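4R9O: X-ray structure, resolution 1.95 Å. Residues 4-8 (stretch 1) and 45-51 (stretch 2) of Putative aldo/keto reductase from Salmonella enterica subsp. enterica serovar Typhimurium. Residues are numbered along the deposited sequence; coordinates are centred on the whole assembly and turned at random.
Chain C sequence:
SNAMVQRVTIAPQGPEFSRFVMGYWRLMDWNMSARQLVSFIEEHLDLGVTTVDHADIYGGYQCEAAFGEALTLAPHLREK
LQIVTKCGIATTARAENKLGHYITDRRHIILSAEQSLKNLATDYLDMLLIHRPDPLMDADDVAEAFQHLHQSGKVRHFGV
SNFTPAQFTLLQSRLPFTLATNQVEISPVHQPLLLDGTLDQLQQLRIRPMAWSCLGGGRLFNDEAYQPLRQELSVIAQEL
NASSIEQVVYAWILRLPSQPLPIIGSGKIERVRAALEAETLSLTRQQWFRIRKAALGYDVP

Stretch 1 4-8: MVQRV
Stretch 2 45-51: LDLGVTT

The two stretches belong to one chain, with touching residues at least 41 positions apart in sequence, and they bury 318 Å² in total. Stretch 1 begins extended: Val5 (phi/psi -60/129) and Gln6 (-56/150) lead into a strand at Arg7 (-103/147) and Val8 (-141/141). Stretch 2 leaves a helix through Leu45 (-58/-46), Asp46 (-59/-33) and Leu47 (-82/-7), and Gly48 (101/5) is the first residue outside helical angles. This is a Schellman motif; one of its bonds back into the last turn runs from Gly48 N to Leu45 O at 2.9 Å. Val49 (-86/100), Thr50 (-104/-23) and Thr51 (-91/132) follow.

The register is set by Val5 and Gly48, whose CA atoms lie 4.7 Å apart. Val5 N donates to Leu47 O at 3.1 Å with an N-H...O angle of 165°, a nearly linear bond that holds the start of stretch 1 against the turn. Glycine suits this site twice over: an ideal CB would lie 2.7 Å from Val5 N and 3.0 Å from Met4 CB, and at these backbone angles it would also jam against the carbonyl O of Leu47.

Met4 points its CA-to-CB bond toward stretch 2. Its rotamer is m, t, m (-67°, -167°, -35°), which carries SD to 3.1 Å from Asp46 O and 4.0 Å from Gly48 N, while CB sits 3.4 Å from Leu47 O. The thioether thus lies over backbone atoms; the Asp46 and Leu47 side chains (both chi1 m) start away from stretch 1.

Val5, with chi1 t (-178°), also points toward stretch 2. Its CB is 3.7 Å from Gly48 O, and CG2 meets Val49 CG2 at 4.0 Å, an apolar contact between two buried residues. Val49 is likewise t (-179°); although its CA-to-CB bond points away, CG2 still reaches this contact. Gln6 (t, t) points away and takes no part.

Arg7 starts sideways, but chi angles of -53° (m), -160° (t), 56° (p) and 72° bring its guanidinium to Thr50, which points toward stretch 1 with chi1 p (61°). Arg7 NH2 donates to Thr50 OG1 at 2.7 Å and 158°; Arg7 NH1 adds a weak bond to the same Thr50 OG1 at 3.2 Å and 131°. The hydroxyl approaches the guanidinium edge near its plane, where the N-H groups point.

A water completes the polar network: it donates to Val5 O at 2.7 Å and Gly48 O at 2.6 Å, and accepts from Arg7 NH2 at 3.1 Å. It thereby links two carbonyls that cannot bond each other directly.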

# COMPACT_ATOMS: atom_id res chain seq x y z
N MET C 4 -42.24 16.10 -9.36
CA MET C 4 -41.26 16.76 -8.52
C MET C 4 -40.46 15.79 -7.65
O MET C 4 -40.86 14.65 -7.45
CB MET C 4 -41.93 17.81 -7.63
CG MET C 4 -42.50 19.00 -8.38
SD MET C 4 -42.94 20.32 -7.24
CE MET C 4 -43.48 19.39 -5.81
N VAL C 5 -39.34 16.27 -7.12
CA VAL C 5 -38.45 15.45 -6.31
C VAL C 5 -39.13 14.88 -5.07
O VAL C 5 -39.76 15.62 -4.31
CB VAL C 5 -37.21 16.24 -5.89
CG1 VAL C 5 -36.25 15.36 -5.10
CG2 VAL C 5 -36.53 16.80 -7.11
N GLN C 6 -39.01 13.57 -4.89
CA GLN C 6 -39.54 12.88 -3.72
C GLN C 6 -39.00 13.49 -2.42
O GLN C 6 -37.89 14.02 -2.39
CB GLN C 6 -39.21 11.39 -3.80
CG GLN C 6 -39.79 10.55 -2.67
CD GLN C 6 -39.15 9.18 -2.58
OE1 GLN C 6 -38.37 8.78 -3.45
NE2 GLN C 6 -39.46 8.45 -1.51
N ARG C 7 -39.79 13.42 -1.35
CA ARG C 7 -39.33 13.84 -0.04
C ARG C 7 -39.00 12.60 0.78
O ARG C 7 -39.62 11.56 0.61
CB ARG C 7 -40.37 14.70 0.66
CG ARG C 7 -40.82 15.88 -0.19
CD ARG C 7 -41.46 16.96 0.66
NE ARG C 7 -40.57 17.43 1.72
CZ ARG C 7 -39.49 18.18 1.53
NH1 ARG C 7 -38.75 18.56 2.56
NH2 ARG C 7 -39.14 18.54 0.30
N VAL C 8 -38.00 12.71 1.65
CA VAL C 8 -37.51 11.54 2.37
C VAL C 8 -37.18 11.89 3.81
O VAL C 8 -36.69 12.98 4.10
CB VAL C 8 -36.25 10.93 1.68
CG1 VAL C 8 -36.61 10.34 0.32
CG2 VAL C 8 -35.15 11.97 1.53
N LEU C 45 -36.76 25.13 -6.22
CA LEU C 45 -37.89 24.97 -5.30
C LEU C 45 -39.11 24.41 -6.04
O LEU C 45 -39.76 23.47 -5.58
CB LEU C 45 -38.23 26.31 -4.66
CG LEU C 45 -38.52 26.44 -3.16
CD1 LEU C 45 -37.74 25.45 -2.34
CD2 LEU C 45 -38.20 27.86 -2.70
N ASP C 46 -39.39 24.99 -7.21
CA ASP C 46 -40.47 24.56 -8.09
C ASP C 46 -40.33 23.12 -8.54
O ASP C 46 -41.33 22.43 -8.75
CB ASP C 46 -40.54 25.46 -9.32
CG ASP C 46 -41.33 26.73 -9.08
OD1 ASP C 46 -42.31 26.67 -8.31
OD2 ASP C 46 -40.97 27.77 -9.66
N LEU C 47 -39.10 22.67 -8.70
CA LEU C 47 -38.84 21.30 -9.11
C LEU C 47 -38.89 20.33 -7.92
O LEU C 47 -38.81 19.12 -8.10
CB LEU C 47 -37.48 21.19 -9.81
CG LEU C 47 -37.28 22.13 -11.00
CD1 LEU C 47 -35.93 21.89 -11.67
CD2 LEU C 47 -38.42 21.99 -12.01
N GLY C 48 -39.01 20.87 -6.71
CA GLY C 48 -39.11 20.05 -5.52
C GLY C 48 -37.83 19.93 -4.71
O GLY C 48 -37.77 19.18 -3.74
N VAL C 49 -36.80 20.67 -5.11
CA VAL C 49 -35.54 20.67 -4.36
C VAL C 49 -35.61 21.70 -3.23
O VAL C 49 -35.43 22.90 -3.46
CB VAL C 49 -34.34 20.99 -5.28
CG1 VAL C 49 -33.04 20.95 -4.47
CG2 VAL C 49 -34.30 20.01 -6.45
N THR C 50 -35.88 21.23 -2.02
CA THR C 50 -36.06 22.12 -0.88
C THR C 50 -34.86 22.17 0.08
O THR C 50 -34.69 23.14 0.82
CB THR C 50 -37.32 21.73 -0.08
OG1 THR C 50 -37.16 20.40 0.43
CG2 THR C 50 -38.56 21.80 -0.97
N THR C 51 -34.05 21.12 0.08
CA THR C 51 -32.92 21.07 1.00
C THR C 51 -31.66 21.66 0.36
O THR C 51 -31.31 21.33 -0.77
CB THR C 51 -32.60 19.62 1.44
OG1 THR C 51 -33.81 18.95 1.83
CG2 THR C 51 -31.63 19.64 2.61
O HOH W 1 -39.59 17.74 -2.62